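Local coordinates for FAD:protein FMN transferase (Vibrio cholerae, PDB 6NXI) that probably transfers the FMN moiety of FAD, with magnesium as cofactor, onto the hydroxyl group of a threonine in target flavoproteins, at residues Q7-G12 / T18-Y23. Sequence-based numbering, arbitrary orientation.
Sequences QVHLSG and TYNIKY
Val8, Leu10 and Gly12 face Tyr23, Ile21 and Tyr19 as antiparallel hydrogen-bonded pairs of a beta hairpin, the strand directions 165° apart and the axes 4.6 Å apart. Leu10 N to Ile21 O measures 2.7 Å and four other backbone bonds are comparably short; the sixth, Gly12 N to Tyr19 O, stretches to 3.3 Å with its donor tilted from the carbonyl plane. At that end one face of the Tyr19 ring is covered by the Gly12 backbone, Gly12 N lying over its centre and Gly12 CA 3.9 Å from the centroid in a CH-pi contact, while the Tyr19 hydroxyl bonds Asp40 and Gln36 of helix 32-50. Tyr23, its CG likewise set between backbone N and carbonyl carbon (chi1 69°), puts its ring face against Val8 CB, offset toward the rim, and Leu10 CD1 reaches the edge. On the other side of the sheet, His9 NE2 donates to Asn20 OD1 (2.8 Å), which lies in the imidazole plane, while the donor is tilted 27° from the Asn20 carbonyl plane. Lys22 CE sits over a face of that ring, and its extended chain brings CD to 3.6 Å from Gln7 OE1. The chemistry thus divides by face: of Val8, Leu10, Tyr19, Ile21 and Tyr23, the last three pack on helix 32-50, Ile21 also on helix 157-171, whereas His9, Ser11, Asn20 and Lys22 occupy the more exposed surface, where Asn20 ND2 to Glu180 adds to the backbone pairing with strand 177-181.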
loop_
_atom_site.group_PDB
_atom_site.type_symbol
_atom_site.label_atom_id
_atom_site.label_comp_id
_atom_site.label_asym_id
_atom_site.label_seq_id
_atom_site.Cartn_x
_atom_site.Cartn_y
_atom_site.Cartn_z
ATOM N N GLN A 7 -23.579 -13.968 6.198
ATOM C CA GLN A 7 -22.493 -13.001 5.912
ATOM C C GLN A 7 -23.074 -11.598 6.086
ATOM O O GLN A 7 -24.182 -11.333 5.583
ATOM C CB GLN A 7 -21.914 -13.228 4.509
ATOM C CG GLN A 7 -20.901 -12.162 4.117
ATOM C CD GLN A 7 -20.286 -12.494 2.780
ATOM O OE1 GLN A 7 -20.722 -12.030 1.733
ATOM N NE2 GLN A 7 -19.301 -13.361 2.812
ATOM N N VAL A 8 -22.339 -10.721 6.750
ATOM C CA VAL A 8 -22.608 -9.270 6.841
ATOM C C VAL A 8 -21.546 -8.544 6.007
ATOM O O VAL A 8 -20.350 -8.874 6.151
ATOM C CB VAL A 8 -22.540 -8.839 8.306
ATOM C CG1 VAL A 8 -22.763 -7.339 8.425
ATOM C CG2 VAL A 8 -23.484 -9.634 9.192
ATOM N N HIS A 9 -21.965 -7.611 5.171
ATOM C CA HIS A 9 -21.115 -6.716 4.371
ATOM C C HIS A 9 -21.262 -5.287 4.911
ATOM O O HIS A 9 -22.374 -4.718 4.863
ATOM C CB HIS A 9 -21.476 -6.894 2.912
ATOM C CG HIS A 9 -20.752 -5.999 1.981
ATOM N ND1 HIS A 9 -21.179 -5.808 0.682
ATOM C CD2 HIS A 9 -19.660 -5.218 2.153
ATOM C CE1 HIS A 9 -20.376 -4.957 0.086
ATOM N NE2 HIS A 9 -19.406 -4.600 0.960
ATOM N N LEU A 10 -20.174 -4.709 5.432
ATOM C CA LEU A 10 -20.127 -3.292 5.798
ATOM C C LEU A 10 -19.319 -2.522 4.755
ATOM O O LEU A 10 -18.315 -3.051 4.269
ATOM C CB LEU A 10 -19.432 -3.177 7.149
ATOM C CG LEU A 10 -20.047 -3.987 8.287
ATOM C CD1 LEU A 10 -19.243 -3.766 9.543
ATOM C CD2 LEU A 10 -21.512 -3.637 8.516
ATOM N N SER A 11 -19.745 -1.321 4.432
ATOM C CA SER A 11 -19.016 -0.483 3.450
ATOM C C SER A 11 -19.064 0.954 3.927
ATOM O O SER A 11 -20.056 1.365 4.569
ATOM C CB SER A 11 -19.605 -0.645 2.086
ATOM O OG SER A 11 -18.763 -0.071 1.107
ATOM N N GLY A 12 -18.014 1.689 3.634
ATOM C CA GLY A 12 -18.007 3.127 3.859
ATOM C C GLY A 12 -16.784 3.789 3.268
ATOM O O GLY A 12 -15.958 3.154 2.648
ATOM N N THR A 18 -12.991 3.572 -0.687
ATOM C CA THR A 18 -14.050 2.888 0.087
ATOM C C THR A 18 -13.451 1.627 0.687
ATOM O O THR A 18 -12.473 1.015 0.165
ATOM C CB THR A 18 -15.293 2.532 -0.751
ATOM O OG1 THR A 18 -14.782 1.616 -1.717
ATOM C CG2 THR A 18 -15.987 3.745 -1.325
ATOM N N TYR A 19 -13.984 1.269 1.841
ATOM C CA TYR A 19 -13.709 -0.040 2.450
ATOM C C TYR A 19 -14.928 -0.957 2.278
ATOM O O TYR A 19 -16.084 -0.513 2.135
ATOM C CB TYR A 19 -13.362 0.083 3.931
ATOM C CG TYR A 19 -14.463 0.536 4.854
ATOM C CD1 TYR A 19 -14.534 1.844 5.300
ATOM C CD2 TYR A 19 -15.376 -0.373 5.372
ATOM C CE1 TYR A 19 -15.528 2.249 6.178
ATOM C CE2 TYR A 19 -16.392 0.024 6.216
ATOM C CZ TYR A 19 -16.470 1.348 6.617
ATOM O OH TYR A 19 -17.445 1.737 7.499
ATOM N N ASN A 20 -14.625 -2.236 2.301
ATOM C CA ASN A 20 -15.611 -3.330 2.229
ATOM C C ASN A 20 -15.168 -4.380 3.225
ATOM O O ASN A 20 -14.079 -4.910 3.100
ATOM C CB ASN A 20 -15.763 -3.919 0.850
ATOM C CG ASN A 20 -16.420 -2.962 -0.103
ATOM O OD1 ASN A 20 -17.624 -2.687 -0.006
ATOM N ND2 ASN A 20 -15.613 -2.471 -1.042
ATOM N N ILE A 21 -15.990 -4.624 4.223
ATOM C CA ILE A 21 -15.676 -5.634 5.246
ATOM C C ILE A 21 -16.783 -6.681 5.158
ATOM O O ILE A 21 -17.957 -6.304 5.204
ATOM C CB ILE A 21 -15.526 -4.975 6.608
ATOM C CG1 ILE A 21 -14.311 -4.035 6.556
ATOM C CG2 ILE A 21 -15.445 -6.044 7.707
ATOM C CD1 ILE A 21 -14.331 -2.986 7.575
ATOM N N LYS A 22 -16.422 -7.936 5.040
ATOM C CA LYS A 22 -17.380 -9.060 5.078
ATOM C C LYS A 22 -16.997 -9.967 6.231
ATOM O O LYS A 22 -15.802 -10.252 6.420
ATOM C CB LYS A 22 -17.417 -9.853 3.770
ATOM C CG LYS A 22 -17.955 -9.050 2.608
ATOM C CD LYS A 22 -17.912 -9.857 1.287
ATOM C CE LYS A 22 -18.547 -9.090 0.142
ATOM N NZ LYS A 22 -18.704 -9.881 -1.101
ATOM N N TYR A 23 -17.978 -10.378 7.014
ATOM C CA TYR A 23 -17.670 -11.307 8.121
ATOM C C TYR A 23 -18.847 -12.256 8.274
ATOM O O TYR A 23 -19.973 -11.974 7.825
ATOM C CB TYR A 23 -17.287 -10.558 9.406
ATOM C CG TYR A 23 -18.433 -9.811 10.027
ATOM C CD1 TYR A 23 -18.651 -8.483 9.732
ATOM C CD2 TYR A 23 -19.284 -10.416 10.942
ATOM C CE1 TYR A 23 -19.708 -7.778 10.274
ATOM C CE2 TYR A 23 -20.330 -9.715 11.503
ATOM C CZ TYR A 23 -20.545 -8.389 11.173
ATOM O OH TYR A 23 -21.583 -7.671 11.709
HETATM O O HOH W 1 -21.745 -9.885 -0.803
#